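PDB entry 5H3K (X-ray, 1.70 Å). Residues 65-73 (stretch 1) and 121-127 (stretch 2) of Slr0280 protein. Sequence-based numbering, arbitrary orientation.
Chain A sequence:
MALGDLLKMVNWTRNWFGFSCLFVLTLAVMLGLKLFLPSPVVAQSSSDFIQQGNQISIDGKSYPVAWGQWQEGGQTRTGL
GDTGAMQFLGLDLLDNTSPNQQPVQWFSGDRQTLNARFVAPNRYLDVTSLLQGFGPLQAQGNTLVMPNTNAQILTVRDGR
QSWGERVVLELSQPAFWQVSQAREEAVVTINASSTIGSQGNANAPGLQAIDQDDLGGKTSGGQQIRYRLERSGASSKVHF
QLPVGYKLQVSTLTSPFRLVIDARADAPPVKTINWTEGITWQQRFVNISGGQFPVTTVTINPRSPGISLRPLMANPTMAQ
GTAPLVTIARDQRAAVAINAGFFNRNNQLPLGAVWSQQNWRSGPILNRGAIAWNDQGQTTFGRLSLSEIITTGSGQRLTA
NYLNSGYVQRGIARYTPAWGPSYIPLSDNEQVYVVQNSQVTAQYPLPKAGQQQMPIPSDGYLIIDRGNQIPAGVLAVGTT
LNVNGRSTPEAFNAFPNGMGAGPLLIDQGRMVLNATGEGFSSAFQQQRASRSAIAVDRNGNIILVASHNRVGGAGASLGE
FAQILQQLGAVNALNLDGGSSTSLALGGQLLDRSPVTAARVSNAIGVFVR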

# COMPACT_ATOMS: atom_id res chain seq x y z
N VAL A 65 -11.31 -4.14 -12.04
CA VAL A 65 -10.33 -3.82 -13.08
C VAL A 65 -10.74 -2.51 -13.75
O VAL A 65 -11.87 -2.39 -14.24
N ALA A 66 -9.83 -1.53 -13.78
CA ALA A 66 -10.13 -0.27 -14.45
C ALA A 66 -10.17 -0.48 -15.96
O ALA A 66 -9.31 -1.17 -16.53
N TRP A 67 -11.16 0.11 -16.62
CA TRP A 67 -11.22 0.06 -18.08
C TRP A 67 -11.69 1.40 -18.63
O TRP A 67 -12.32 2.20 -17.93
N GLY A 68 -11.35 1.64 -19.89
CA GLY A 68 -11.83 2.81 -20.60
C GLY A 68 -11.91 2.52 -22.09
O GLY A 68 -11.17 1.69 -22.61
N GLN A 69 -12.84 3.20 -22.76
CA GLN A 69 -12.98 3.07 -24.20
C GLN A 69 -12.88 4.44 -24.85
O GLN A 69 -13.39 5.43 -24.31
N TRP A 70 -12.22 4.50 -26.00
CA TRP A 70 -12.04 5.76 -26.70
C TRP A 70 -12.05 5.57 -28.22
O TRP A 70 -12.05 4.44 -28.71
N GLN A 71 -12.06 6.69 -28.94
CA GLN A 71 -12.06 6.70 -30.39
C GLN A 71 -10.66 6.90 -30.95
O GLN A 71 -9.97 7.86 -30.58
N GLU A 72 -10.24 6.02 -31.84
CA GLU A 72 -8.93 6.16 -32.46
C GLU A 72 -8.95 5.61 -33.88
O GLU A 72 -9.11 4.40 -34.09
N GLY A 73 -8.80 6.50 -34.86
CA GLY A 73 -8.84 6.10 -36.26
C GLY A 73 -10.22 5.61 -36.65
O GLY A 73 -10.36 4.57 -37.30
N PRO A 121 -5.72 7.39 -12.30
CA PRO A 121 -4.44 6.90 -11.77
C PRO A 121 -3.90 5.65 -12.46
O PRO A 121 -3.04 5.00 -11.88
N ASN A 122 -4.39 5.32 -13.65
CA ASN A 122 -4.07 4.02 -14.25
C ASN A 122 -3.36 4.08 -15.59
O ASN A 122 -3.51 5.04 -16.34
N ARG A 123 -2.63 3.01 -15.89
CA ARG A 123 -1.98 2.83 -17.19
C ARG A 123 -2.80 1.83 -17.99
O ARG A 123 -2.79 0.63 -17.70
N TYR A 124 -3.49 2.31 -19.02
CA TYR A 124 -4.41 1.45 -19.79
C TYR A 124 -3.74 0.79 -20.99
O TYR A 124 -3.06 1.46 -21.77
N LEU A 125 -3.91 -0.53 -21.11
CA LEU A 125 -3.39 -1.27 -22.26
C LEU A 125 -4.50 -1.46 -23.29
O LEU A 125 -5.58 -1.93 -22.96
N ASP A 126 -4.23 -1.09 -24.54
CA ASP A 126 -5.22 -1.23 -25.62
C ASP A 126 -5.29 -2.70 -26.02
O ASP A 126 -4.39 -3.22 -26.70
N VAL A 127 -6.35 -3.38 -25.58
CA VAL A 127 -6.48 -4.82 -25.81
C VAL A 127 -7.41 -5.15 -26.98
O VAL A 127 -7.78 -6.31 -27.19

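The contact between residues 65-73 and 121-127 of Slr0280 is a small, side-chain-mediated crossing of two strands, burying 278 Å² in all, in which no direct hydrogen bond spans the gap and water supplies the polar links. It illustrates a general principle: when strands pass too far apart for backbone pairing, side chains can fill the space between them, and water can join polar groups that do not meet directly. Here the strand axes cross at 59° and come no nearer than 7.8 Å, with the CA atoms of Trp67 and Tyr124 7.2 Å apart.

Tyr124 dominates the second stretch's side of the contact. Its CA-to-CB bond points toward the first strand, and an m rotamer (chi1 -64°, chi2 -91°) brings the ring close to the backbone there, with C of Ala66 at its edge. Atom CE1 of Tyr124 lies 3.7 Å from C of Trp67, 3.9 Å from N of Gly68 and 3.9 Å from CB of Ala66, the last an apolar contact. Gly68 has no side chain between its backbone and this ring; an ideal CB would point toward the second stretch and sit 4.1 Å from CE1 of Tyr124.

Alternation along the strand decides which residues of the first stretch take part. Ala66, Trp70 and Glu72 point toward the partner, whereas Trp67, in a p rotamer, points away and contributes mainly backbone. The small Ala66 side chain also approaches Asn122, an m rotamer that likewise points toward the first strand. Beside this group, water 1 is hydrogen-bonded to both O of Trp67 (2.9 Å, the water donating) and OH of Tyr124 (2.6 Å), tying a backbone carbonyl to the phenol hydroxyl.

Farther along, the contact becomes more polar. Trp70, also p (chi1 65°, chi2 95°), places its indole near Asp126, whose CA-to-CB bond points sideways but whose t rotamer brings the carboxylate nearer. Atom CZ2 of Trp70 is 3.7 Å from OD2 of Asp126, an oblique approach to the ring. The indole is anchored within its own strand, since NE1 of Trp70 donates to OE1 of Glu72, extended with chi1 and chi2 both t, at 3.1 Å with a nearly straight angle of 173°.

That arrangement leaves two like-charged groups close together, with OE1 of Glu72 4.2 Å from OD2 of Asp126. Water 2 bridges them, donating to OE1 of Glu72 at 2.6 Å and to OD2 of Asp126 at 2.8 Å. A single water, donating twice, thus joins two carboxylates that have no hydrogen to offer each other.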

# COMPACT_ATOMS: atom_id res chain seq x y z
CB VAL A 65 -10.24 -4.92 -14.16
CG1 VAL A 65 -9.30 -4.47 -15.29
CG2 VAL A 65 -9.77 -6.24 -13.57
CB ALA A 66 -9.09 0.79 -14.08
CB TRP A 67 -12.15 -1.07 -18.55
CG TRP A 67 -13.55 -0.86 -18.11
CD1 TRP A 67 -14.11 -1.29 -16.95
CD2 TRP A 67 -14.58 -0.16 -18.82
NE1 TRP A 67 -15.42 -0.89 -16.89
CE2 TRP A 67 -15.74 -0.20 -18.03
CE3 TRP A 67 -14.63 0.50 -20.06
CZ2 TRP A 67 -16.94 0.40 -18.42
CZ3 TRP A 67 -15.82 1.09 -20.45
CH2 TRP A 67 -16.96 1.04 -19.63
CB GLN A 69 -14.31 2.39 -24.57
CG GLN A 69 -14.30 0.89 -24.34
CD GLN A 69 -15.63 0.23 -24.68
OE1 GLN A 69 -16.69 0.83 -24.52
NE2 GLN A 69 -15.57 -1.01 -25.15
CB TRP A 70 -10.74 6.44 -26.27
CG TRP A 70 -9.50 5.69 -26.64
CD1 TRP A 70 -8.73 5.86 -27.75
CD2 TRP A 70 -8.88 4.64 -25.88
NE1 TRP A 70 -7.67 4.99 -27.73
CE2 TRP A 70 -7.74 4.22 -26.60
CE3 TRP A 70 -9.19 4.01 -24.67
CZ2 TRP A 70 -6.90 3.21 -26.14
CZ3 TRP A 70 -8.34 2.99 -24.22
CH2 TRP A 70 -7.22 2.61 -24.95
CB GLN A 71 -12.96 7.83 -30.90
CG GLN A 71 -14.39 7.44 -31.19
CD GLN A 71 -14.85 7.95 -32.54
OE1 GLN A 71 -14.71 7.26 -33.55
NE2 GLN A 71 -15.36 9.18 -32.57
CB GLU A 72 -7.86 5.46 -31.61
CG GLU A 72 -6.44 5.84 -31.98
CD GLU A 72 -5.39 5.06 -31.21
OE1 GLU A 72 -5.64 4.67 -30.04
OE2 GLU A 72 -4.30 4.82 -31.78
CB PRO A 121 -4.81 6.53 -10.34
CG PRO A 121 -6.21 5.96 -10.47
CD PRO A 121 -6.87 6.82 -11.56
CB ASN A 122 -5.36 3.20 -14.42
CG ASN A 122 -6.11 3.02 -13.13
OD1 ASN A 122 -5.54 2.56 -12.13
ND2 ASN A 122 -7.38 3.38 -13.12
CB ARG A 123 -0.56 2.30 -16.97
CG ARG A 123 0.23 2.01 -18.25
CD ARG A 123 1.56 1.37 -17.90
NE ARG A 123 2.46 1.22 -19.05
CZ ARG A 123 2.98 0.06 -19.44
NH1 ARG A 123 2.69 -1.07 -18.79
NH2 ARG A 123 3.80 0.01 -20.49
CB TYR A 124 -5.63 2.27 -20.25
CG TYR A 124 -6.47 2.77 -19.10
CD1 TYR A 124 -7.54 2.03 -18.62
CD2 TYR A 124 -6.17 3.98 -18.47
CE1 TYR A 124 -8.30 2.48 -17.55
CE2 TYR A 124 -6.93 4.44 -17.41
CZ TYR A 124 -7.99 3.69 -16.96
OH TYR A 124 -8.74 4.15 -15.89
CB LEU A 125 -2.82 -2.64 -21.84
CG LEU A 125 -1.70 -2.71 -20.79
CD1 LEU A 125 -1.21 -4.15 -20.59
CD2 LEU A 125 -0.52 -1.80 -21.12
CB ASP A 126 -4.81 -0.34 -26.81
CG ASP A 126 -5.85 -0.34 -27.93
OD1 ASP A 126 -6.55 -1.35 -28.12
OD2 ASP A 126 -5.95 0.68 -28.65
CB VAL A 127 -7.00 -5.55 -24.54
CG1 VAL A 127 -6.01 -5.37 -23.38
CG2 VAL A 127 -8.38 -5.05 -24.16
O HOH W 1 -11.22 3.56 -15.62
O HOH W 2 -4.25 2.85 -28.83